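Local coordinates for putative gdp-fucose protein o-fucosyltransferase 1 (PDB 3ZY2) that belongs to the GDP-fucose protein O-fucosyltransferase family of the GT-B clan and holds guanosine-5'-diphosphate in its pocket, at residues G21-F33 against A174-Q188. Residues are numbered along the deposited sequence; the frame is centred on the assembly and turned at random.
Sequences GNQVDQFLGVLAF and APAPFPSKGKVWSIQ. With GDP (guanosine-5'-diphosphate), chain C.
Both carboxylate oxygens of the buried Asp-25 are taken up by Ser-180, just after the cis peptide bond before Pro-179. Asp-25 OD1 accepts from Ser-180 OG at 2.6 Å. Asp-25 OD2 accepts from Ser-180 N at 2.8 Å, each donor lying above the carboxylate plane. With chi1 at 58°, Ser-180 OG stands between its own backbone N and carbonyl carbon, turned to Asp-25; nearly in the indole plane of Trp-185, it also accepts from NE1. A salt bridge from Arg-342 to OD1 probably keeps Asp-25 charged. The next residue, Gln-26, extended beyond CG, passes Phe-178 at about a right angle and gives NE2 to Ala-176 O (3.2 Å), while a water joins its OE1 to Ala-174 N. Gly-29 lets the loop come close: Ala-176 CB rests 3.7 Å from Gly-29 C. On either side of Gly-29 in sequence, Leu-28 CB packs on Val-184 CG2 and Ala-32 CB on Ile-187 CD1. Pro-175 CB sits over a face of the Phe-33 ring, a CH-pi contact. At the other end, backbone N-H groups of Gly-21 and Asn-22 hold alpha-phosphate oxygens of GDP. The loop following strand 168-171 thus lies along helix 20-37, which also packs against strands 10-13 and 40-42, while Val-24 and Leu-28 touch Arg-342 of helix 335-346.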
ATOM      1  N   GLY A  21     -11.377 -13.537  10.901  1.00 11.01           N
ATOM      2  CA  GLY A  21     -10.383 -14.468  10.367  1.00 11.21           C
ATOM      3  C   GLY A  21      -9.217 -13.740   9.722  1.00 11.10           C
ATOM      4  O   GLY A  21      -8.071 -14.142   9.891  1.00 11.93           O
ATOM      5  N   ASN A  22      -9.492 -12.671   8.986  1.00 11.34           N
ATOM      6  CA  ASN A  22      -8.406 -11.866   8.397  1.00 11.69           C
ATOM      7  C   ASN A  22      -7.549 -11.177   9.465  1.00 11.29           C
ATOM      8  O   ASN A  22      -6.314 -11.111   9.344  1.00 11.73           O
ATOM      9  CB  ASN A  22      -8.953 -10.769   7.450  1.00 12.45           C
ATOM     10  CG  ASN A  22      -9.616 -11.300   6.163  1.00 15.11           C
ATOM     11  OD1 ASN A  22     -10.017 -10.488   5.322  1.00 15.70           O
ATOM     12  ND2 ASN A  22      -9.750 -12.614   6.010  1.00 14.99           N
ATOM     13  N   GLN A  23      -8.188 -10.705  10.535  1.00 11.35           N
ATOM     14  CA  GLN A  23      -7.500  -9.960  11.581  1.00 11.60           C
ATOM     15  C   GLN A  23      -6.554 -10.882  12.328  1.00 10.73           C
ATOM     16  O   GLN A  23      -5.400 -10.512  12.609  1.00 11.90           O
ATOM     17  CB  GLN A  23      -8.501  -9.386  12.558  1.00 11.64           C
ATOM     18  CG  GLN A  23      -9.375  -8.301  11.936  1.00 12.25           C
ATOM     19  CD  GLN A  23     -10.556  -7.971  12.797  1.00 12.90           C
ATOM     20  OE1 GLN A  23     -10.472  -8.000  14.034  1.00 12.97           O
ATOM     21  NE2 GLN A  23     -11.704  -7.671  12.148  1.00 12.78           N
ATOM     22  N   VAL A  24      -7.038 -12.086  12.662  1.00 10.88           N
ATOM     23  CA  VAL A  24      -6.192 -13.062  13.347  1.00 11.00           C
ATOM     24  C   VAL A  24      -5.047 -13.498  12.432  1.00 11.62           C
ATOM     25  O   VAL A  24      -3.921 -13.633  12.882  1.00 11.25           O
ATOM     26  CB  VAL A  24      -7.003 -14.277  13.832  1.00  9.83           C
ATOM     27  CG1 VAL A  24      -6.088 -15.348  14.425  1.00 11.29           C
ATOM     28  CG2 VAL A  24      -8.019 -13.829  14.892  1.00 12.44           C
ATOM     29  N   ASP A  25      -5.339 -13.702  11.144  1.00 11.90           N
ATOM     30  CA  ASP A  25      -4.334 -14.132  10.151  1.00 12.65           C
ATOM     31  C   ASP A  25      -3.149 -13.147  10.104  1.00 12.58           C
ATOM     32  O   ASP A  25      -1.976 -13.556  10.148  1.00 14.67           O
ATOM     33  CB  ASP A  25      -5.024 -14.291   8.792  1.00 12.86           C
ATOM     34  CG  ASP A  25      -4.354 -15.308   7.918  1.00 13.94           C
ATOM     35  OD1 ASP A  25      -3.960 -16.378   8.437  1.00 15.10           O
ATOM     36  OD2 ASP A  25      -4.218 -15.035   6.718  1.00 18.12           O
ATOM     37  N   GLN A  26      -3.457 -11.853  10.093  1.00 13.04           N
ATOM     38  CA  GLN A  26      -2.392 -10.840  10.081  1.00 13.03           C
ATOM     39  C   GLN A  26      -1.761 -10.719  11.468  1.00 12.44           C
ATOM     40  O   GLN A  26      -0.552 -10.514  11.584  1.00 12.63           O
ATOM     41  CB  GLN A  26      -2.940  -9.486   9.614  1.00 13.95           C
ATOM     42  CG  GLN A  26      -3.191  -9.440   8.114  1.00 16.31           C
ATOM     43  CD  GLN A  26      -3.309  -8.014   7.620  1.00 18.23           C
ATOM     44  OE1 GLN A  26      -4.266  -7.326   7.944  1.00 18.54           O
ATOM     45  NE2 GLN A  26      -2.326  -7.559   6.844  1.00 19.39           N
ATOM     46  N   PHE A  27      -2.545 -10.886  12.531  1.00 12.33           N
ATOM     47  CA  PHE A  27      -2.014 -10.779  13.907  1.00 11.76           C
ATOM     48  C   PHE A  27      -0.873 -11.785  14.187  1.00 11.77           C
ATOM     49  O   PHE A  27       0.115 -11.433  14.810  1.00 12.73           O
ATOM     50  CB  PHE A  27      -3.191 -10.923  14.897  1.00 12.46           C
ATOM     51  CG  PHE A  27      -2.804 -10.928  16.328  1.00 12.53           C
ATOM     52  CD1 PHE A  27      -1.926  -9.990  16.867  1.00 14.98           C
ATOM     53  CD2 PHE A  27      -3.397 -11.846  17.186  1.00 14.84           C
ATOM     54  CE1 PHE A  27      -1.600 -10.018  18.245  1.00 15.04           C
ATOM     55  CE2 PHE A  27      -3.090 -11.864  18.554  1.00 16.85           C
ATOM     56  CZ  PHE A  27      -2.167 -10.942  19.075  1.00 15.57           C
ATOM     57  N   LEU A  28      -0.998 -13.013  13.674  1.00 11.21           N
ATOM     58  CA  LEU A  28       0.100 -14.004  13.783  1.00 12.56           C
ATOM     59  C   LEU A  28       1.395 -13.449  13.203  1.00 11.89           C
ATOM     60  O   LEU A  28       2.459 -13.590  13.812  1.00 13.91           O
ATOM     61  CB  LEU A  28      -0.264 -15.293  13.055  1.00 12.14           C
ATOM     62  CG  LEU A  28      -1.517 -15.989  13.580  1.00 12.73           C
ATOM     63  CD1 LEU A  28      -1.697 -17.265  12.758  1.00 15.64           C
ATOM     64  CD2 LEU A  28      -1.420 -16.277  15.057  1.00 13.72           C
ATOM     65  N   GLY A  29       1.313 -12.849  12.015  1.00 13.15           N
ATOM     66  CA  GLY A  29       2.498 -12.218  11.392  1.00 13.82           C
ATOM     67  C   GLY A  29       3.028 -11.050  12.195  1.00 14.54           C
ATOM     68  O   GLY A  29       4.236 -10.855  12.315  1.00 15.18           O
ATOM     69  N   VAL A  30       2.123 -10.278  12.792  1.00 13.57           N
ATOM     70  CA  VAL A  30       2.572  -9.149  13.609  1.00 13.97           C
ATOM     71  C   VAL A  30       3.285  -9.600  14.882  1.00 15.40           C
ATOM     72  O   VAL A  30       4.285  -9.007  15.294  1.00 15.43           O
ATOM     73  CB  VAL A  30       1.438  -8.137  13.928  1.00 13.65           C
ATOM     74  CG1 VAL A  30       2.024  -6.972  14.720  1.00 14.64           C
ATOM     75  CG2 VAL A  30       0.741  -7.615  12.652  1.00 14.26           C
ATOM     76  N   LEU A  31       2.791 -10.667  15.497  1.00 14.48           N
ATOM     77  CA  LEU A  31       3.462 -11.233  16.660  1.00 15.10           C
ATOM     78  C   LEU A  31       4.911 -11.594  16.323  1.00 15.56           C
ATOM     79  O   LEU A  31       5.818 -11.250  17.087  1.00 16.80           O
ATOM     80  CB  LEU A  31       2.699 -12.454  17.157  1.00 14.46           C
ATOM     81  CG  LEU A  31       1.479 -12.122  18.033  1.00 14.29           C
ATOM     82  CD1 LEU A  31       0.504 -13.284  18.064  1.00 16.00           C
ATOM     83  CD2 LEU A  31       1.880 -11.770  19.453  1.00 13.90           C
ATOM     84  N   ALA A  32       5.107 -12.252  15.178  1.00 15.46           N
ATOM     85  CA  ALA A  32       6.458 -12.643  14.732  1.00 16.09           C
ATOM     86  C   ALA A  32       7.332 -11.406  14.485  1.00 17.32           C
ATOM     87  O   ALA A  32       8.520 -11.366  14.878  1.00 18.78           O
ATOM     88  CB  ALA A  32       6.367 -13.507  13.506  1.00 16.02           C
ATOM     89  N   PHE A  33       6.737 -10.397  13.844  1.00 16.41           N
ATOM     90  CA  PHE A  33       7.417  -9.131  13.571  1.00 18.57           C
ATOM     91  C   PHE A  33       7.894  -8.434  14.851  1.00 19.11           C
ATOM     92  O   PHE A  33       9.054  -7.993  14.929  1.00 20.53           O
ATOM     93  CB  PHE A  33       6.467  -8.248  12.760  1.00 17.32           C
ATOM     94  CG  PHE A  33       6.997  -6.854  12.464  1.00 19.60           C
ATOM     95  CD1 PHE A  33       8.017  -6.668  11.535  1.00 22.85           C
ATOM     96  CD2 PHE A  33       6.432  -5.732  13.067  1.00 21.40           C
ATOM     97  CE1 PHE A  33       8.486  -5.381  11.236  1.00 23.80           C
ATOM     98  CE2 PHE A  33       6.905  -4.431  12.766  1.00 23.76           C
ATOM     99  CZ  PHE A  33       7.920  -4.271  11.845  1.00 23.95           C
ATOM    100  N   ALA A 174      -1.748  -3.599   9.440  1.00 20.83           N
ATOM    101  CA  ALA A 174      -0.930  -4.599  10.120  1.00 19.74           C
ATOM    102  C   ALA A 174       0.358  -4.850   9.340  1.00 19.69           C
ATOM    103  O   ALA A 174       0.290  -5.139   8.133  1.00 19.61           O
ATOM    104  CB  ALA A 174      -1.727  -5.888  10.276  1.00 18.81           C
ATOM    105  N   PRO A 175       1.532  -4.771  10.014  1.00 20.19           N
ATOM    106  CA  PRO A 175       2.799  -5.012   9.317  1.00 20.27           C
ATOM    107  C   PRO A 175       3.078  -6.507   9.172  1.00 19.98           C
ATOM    108  O   PRO A 175       4.045  -7.049   9.748  1.00 21.01           O
ATOM    109  CB  PRO A 175       3.840  -4.322  10.217  1.00 20.60           C
ATOM    110  CG  PRO A 175       3.248  -4.363  11.564  1.00 20.91           C
ATOM    111  CD  PRO A 175       1.754  -4.219  11.368  1.00 20.20           C
ATOM    112  N   ALA A 176       2.212  -7.157   8.400  1.00 18.63           N
ATOM    113  CA  ALA A 176       2.232  -8.613   8.248  1.00 18.23           C
ATOM    114  C   ALA A 176       1.628  -9.001   6.917  1.00 17.87           C
ATOM    115  O   ALA A 176       0.727  -8.332   6.428  1.00 17.17           O
ATOM    116  CB  ALA A 176       1.422  -9.264   9.351  1.00 18.64           C
ATOM    117  N   PRO A 177       2.083 -10.116   6.336  1.00 17.67           N
ATOM    118  CA  PRO A 177       1.463 -10.585   5.103  1.00 18.06           C
ATOM    119  C   PRO A 177       0.016 -11.004   5.263  1.00 17.43           C
ATOM    120  O   PRO A 177      -0.428 -11.386   6.353  1.00 16.64           O
ATOM    121  CB  PRO A 177       2.289 -11.832   4.748  1.00 18.46           C
ATOM    122  CG  PRO A 177       3.573 -11.631   5.386  1.00 19.23           C
ATOM    123  CD  PRO A 177       3.303 -10.879   6.658  1.00 18.37           C
ATOM    124  N   PHE A 178      -0.723 -10.916   4.166  1.00 16.90           N
ATOM    125  CA  PHE A 178      -2.023 -11.522   4.066  1.00 16.97           C
ATOM    126  C   PHE A 178      -2.200 -12.063   2.668  1.00 17.25           C
ATOM    127  O   PHE A 178      -1.935 -11.353   1.705  1.00 18.10           O
ATOM    128  CB  PHE A 178      -3.144 -10.524   4.348  1.00 16.54           C
ATOM    129  CG  PHE A 178      -4.505 -11.128   4.184  1.00 17.66           C
ATOM    130  CD1 PHE A 178      -5.062 -11.882   5.215  1.00 17.70           C
ATOM    131  CD2 PHE A 178      -5.182 -11.045   2.971  1.00 19.55           C
ATOM    132  CE1 PHE A 178      -6.321 -12.491   5.075  1.00 19.16           C
ATOM    133  CE2 PHE A 178      -6.448 -11.633   2.812  1.00 21.33           C
ATOM    134  CZ  PHE A 178      -7.015 -12.373   3.874  1.00 20.74           C
ATOM    135  N   PRO A 179      -2.636 -13.318   2.537  1.00 17.07           N
ATOM    136  CA  PRO A 179      -2.848 -14.324   3.592  1.00 16.59           C
ATOM    137  C   PRO A 179      -1.549 -14.661   4.334  1.00 16.67           C
ATOM    138  O   PRO A 179      -0.453 -14.432   3.814  1.00 18.45           O
ATOM    139  CB  PRO A 179      -3.341 -15.542   2.789  1.00 17.76           C
ATOM    140  CG  PRO A 179      -3.941 -14.928   1.542  1.00 19.63           C
ATOM    141  CD  PRO A 179      -2.982 -13.856   1.205  1.00 18.06           C
ATOM    142  N   SER A 180      -1.667 -15.202   5.545  1.00 15.59           N
ATOM    143  CA  SER A 180      -0.470 -15.528   6.330  1.00 16.25           C
ATOM    144  C   SER A 180       0.415 -16.569   5.652  1.00 16.79           C
ATOM    145  O   SER A 180      -0.070 -17.459   4.927  1.00 17.56           O
ATOM    146  CB  SER A 180      -0.853 -16.055   7.714  1.00 16.11           C
ATOM    147  OG  SER A 180      -1.687 -17.199   7.585  1.00 15.25           O
ATOM    148  N   LYS A 181       1.702 -16.465   5.933  1.00 17.90           N
ATOM    149  CA  LYS A 181       2.678 -17.441   5.462  1.00 19.49           C
ATOM    150  C   LYS A 181       2.706 -18.650   6.375  1.00 18.91           C
ATOM    151  O   LYS A 181       2.533 -18.529   7.595  1.00 18.69           O
ATOM    152  CB  LYS A 181       4.059 -16.805   5.374  1.00 20.74           C
ATOM    153  CG  LYS A 181       4.107 -15.584   4.456  1.00 23.80           C
ATOM    154  CD  LYS A 181       5.525 -15.208   4.067  1.00 31.53           C
ATOM    155  CE  LYS A 181       5.503 -13.986   3.149  1.00 35.00           C
ATOM    156  NZ  LYS A 181       6.788 -13.755   2.425  1.00 37.66           N
ATOM    157  N   GLY A 182       2.979 -19.819   5.792  1.00 19.44           N
ATOM    158  CA  GLY A 182       3.041 -21.071   6.583  1.00 19.37           C
ATOM    159  C   GLY A 182       3.910 -20.983   7.835  1.00 19.50           C
ATOM    160  O   GLY A 182       3.622 -21.623   8.845  1.00 19.66           O
ATOM    161  N   LYS A 183       4.969 -20.176   7.762  1.00 20.08           N
ATOM    162  CA  LYS A 183       5.944 -20.019   8.842  1.00 21.68           C
ATOM    163  C   LYS A 183       5.349 -19.486  10.146  1.00 19.80           C
ATOM    164  O   LYS A 183       5.899 -19.716  11.230  1.00 20.09           O
ATOM    165  CB  LYS A 183       7.077 -19.091   8.359  1.00 22.94           C
ATOM    166  CG  LYS A 183       8.317 -18.964   9.243  1.00 29.40           C
ATOM    167  CD  LYS A 183       9.547 -18.763   8.343  1.00 37.11           C
ATOM    168  CE  LYS A 183      10.847 -18.499   9.116  1.00 40.72           C
ATOM    169  NZ  LYS A 183      10.916 -17.093   9.614  1.00 44.15           N
ATOM    170  N   VAL A 184       4.235 -18.757  10.057  1.00 17.42           N
ATOM    171  CA  VAL A 184       3.692 -18.184  11.286  1.00 17.49           C
ATOM    172  C   VAL A 184       2.476 -18.949  11.797  1.00 15.65           C
ATOM    173  O   VAL A 184       1.937 -18.608  12.844  1.00 15.92           O
ATOM    174  CB  VAL A 184       3.312 -16.678  11.161  1.00 16.77           C
ATOM    175  CG1 VAL A 184       4.552 -15.842  10.774  1.00 18.99           C
ATOM    176  CG2 VAL A 184       2.110 -16.465  10.213  1.00 17.37           C
ATOM    177  N   TRP A 185       2.040 -19.974  11.068  1.00 14.72           N
ATOM    178  CA  TRP A 185       0.809 -20.681  11.455  1.00 14.41           C
ATOM    179  C   TRP A 185       0.924 -21.290  12.858  1.00 13.70           C
ATOM    180  O   TRP A 185      -0.080 -21.302  13.607  1.00 13.61           O
ATOM    181  CB  TRP A 185       0.395 -21.756  10.455  1.00 14.08           C
ATOM    182  CG  TRP A 185       0.015 -21.221   9.123  1.00 14.55           C
ATOM    183  CD1 TRP A 185      -0.359 -19.933   8.825  1.00 14.05           C
ATOM    184  CD2 TRP A 185      -0.115 -21.967   7.913  1.00 14.89           C
ATOM    185  NE1 TRP A 185      -0.652 -19.822   7.477  1.00 15.98           N
ATOM    186  CE2 TRP A 185      -0.510 -21.059   6.900  1.00 15.35           C
ATOM    187  CE3 TRP A 185       0.111 -23.311   7.571  1.00 17.88           C
ATOM    188  CZ2 TRP A 185      -0.707 -21.457   5.573  1.00 16.91           C
ATOM    189  CZ3 TRP A 185      -0.075 -23.701   6.259  1.00 19.85           C
ATOM    190  CH2 TRP A 185      -0.478 -22.778   5.268  1.00 18.52           C
ATOM    191  N   SER A 186       2.111 -21.776  13.231  1.00 15.27           N
ATOM    192  CA  SER A 186       2.296 -22.359  14.553  1.00 15.23           C
ATOM    193  C   SER A 186       2.124 -21.384  15.711  1.00 15.36           C
ATOM    194  O   SER A 186       1.910 -21.805  16.837  1.00 16.52           O
ATOM    195  CB  SER A 186       3.662 -23.058  14.629  1.00 16.77           C
ATOM    196  OG  SER A 186       4.688 -22.099  14.503  1.00 18.99           O
ATOM    197  N   ILE A 187       2.175 -20.074  15.436  1.00 14.54           N
ATOM    198  CA  ILE A 187       1.954 -19.083  16.483  1.00 14.88           C
ATOM    199  C   ILE A 187       0.524 -19.172  17.054  1.00 13.93           C
ATOM    200  O   ILE A 187       0.288 -18.734  18.175  1.00 14.72           O
ATOM    201  CB  ILE A 187       2.347 -17.660  15.974  1.00 14.41           C
ATOM    202  CG1 ILE A 187       3.832 -17.680  15.610  1.00 15.09           C
ATOM    203  CG2 ILE A 187       2.057 -16.546  17.029  1.00 16.07           C
ATOM    204  CD1 ILE A 187       4.328 -16.376  14.973  1.00 15.71           C
ATOM    205  N   GLN A 188      -0.409 -19.783  16.311  1.00 13.29           N
ATOM    206  CA  GLN A 188      -1.757 -19.986  16.829  1.00 13.49           C
ATOM    207  C   GLN A 188      -1.755 -20.768  18.155  1.00 13.51           C
ATOM    208  O   GLN A 188      -2.680 -20.646  18.956  1.00 13.00           O
ATOM    209  CB  GLN A 188      -2.609 -20.696  15.779  1.00 13.73           C
ATOM    210  CG  GLN A 188      -4.122 -20.711  16.097  1.00 15.43           C
ATOM    211  CD  GLN A 188      -4.869 -19.458  15.642  1.00 15.60           C
ATOM    212  OE1 GLN A 188      -4.696 -18.982  14.517  1.00 14.74           O
ATOM    213  NE2 GLN A 188      -5.732 -18.924  16.512  1.00 16.55           N
TER
HETATM  214  PB  GDP C1381     -13.527 -15.444   5.764  0.50 29.74           P
HETATM  215  O1B GDP C1381     -14.380 -16.596   6.151  0.50 17.02           O
HETATM  216  O2B GDP C1381     -11.989 -15.403   5.495  0.50 22.43           O
HETATM  217  O3B GDP C1381     -14.342 -14.048   5.443  0.50 23.19           O
HETATM  218  O3A GDP C1381     -13.534 -15.138   7.456  0.50 15.80           O
HETATM  219  PA  GDP C1381     -13.445 -13.596   8.208  0.50 25.82           P
HETATM  220  O1A GDP C1381     -13.623 -14.432   9.727  0.50 17.65           O
HETATM  221  O2A GDP C1381     -12.474 -12.724   7.960  0.50 10.46           O
HETATM  222  O5' GDP C1381     -15.000 -13.163   7.428  0.50 24.32           O
HETATM  223  C5' GDP C1381     -15.689 -14.006   8.123  0.50 20.91           C
HETATM  224  C4' GDP C1381     -16.835 -13.753   8.780  0.50 28.72           C
HETATM  225  O4' GDP C1381     -18.183 -13.936   8.609  0.50 28.48           O
HETATM  226  C3' GDP C1381     -16.495 -14.129  10.072  0.50 23.44           C
HETATM  227  O3' GDP C1381     -15.730 -13.185  11.313  0.50 21.22           O
HETATM  228  C2' GDP C1381     -18.263 -14.002  11.366  0.50 50.32           C
HETATM  229  O2' GDP C1381     -18.348 -12.664  11.578  0.50 20.56           O
HETATM  230  C1' GDP C1381     -18.954 -14.493  10.105  0.50 29.92           C
HETATM  231  N9  GDP C1381     -18.852 -15.774  10.122  0.50 25.66           N
HETATM  232  C8  GDP C1381     -17.965 -16.832   8.928  0.50 26.93           C
HETATM  233  N7  GDP C1381     -18.364 -17.823   9.659  0.50 30.98           N
HETATM  234  C5  GDP C1381     -19.061 -17.897  10.724  0.50 21.33           C
HETATM  235  C6  GDP C1381     -19.795 -18.878  11.957  0.50 26.25           C
HETATM  236  O6  GDP C1381     -19.534 -19.963  11.713  0.50 22.12           O
HETATM  237  N1  GDP C1381     -20.292 -18.184  12.613  0.50 22.09           N
HETATM  238  C2  GDP C1381     -20.578 -17.005  12.885  0.50 23.77           C
HETATM  239  N2  GDP C1381     -21.098 -16.550  13.604  0.50 19.79           N
HETATM  240  N3  GDP C1381     -20.128 -15.750  12.042  0.50 25.23           N
HETATM  241  C4  GDP C1381     -19.368 -16.355  10.975  0.50 22.66           C
HETATM  242  O   HOH W   1       0.429 -12.787   8.660  1.00 15.43           O
HETATM  243  O   HOH W   2      -4.237  -4.543   8.259  1.00 22.46           O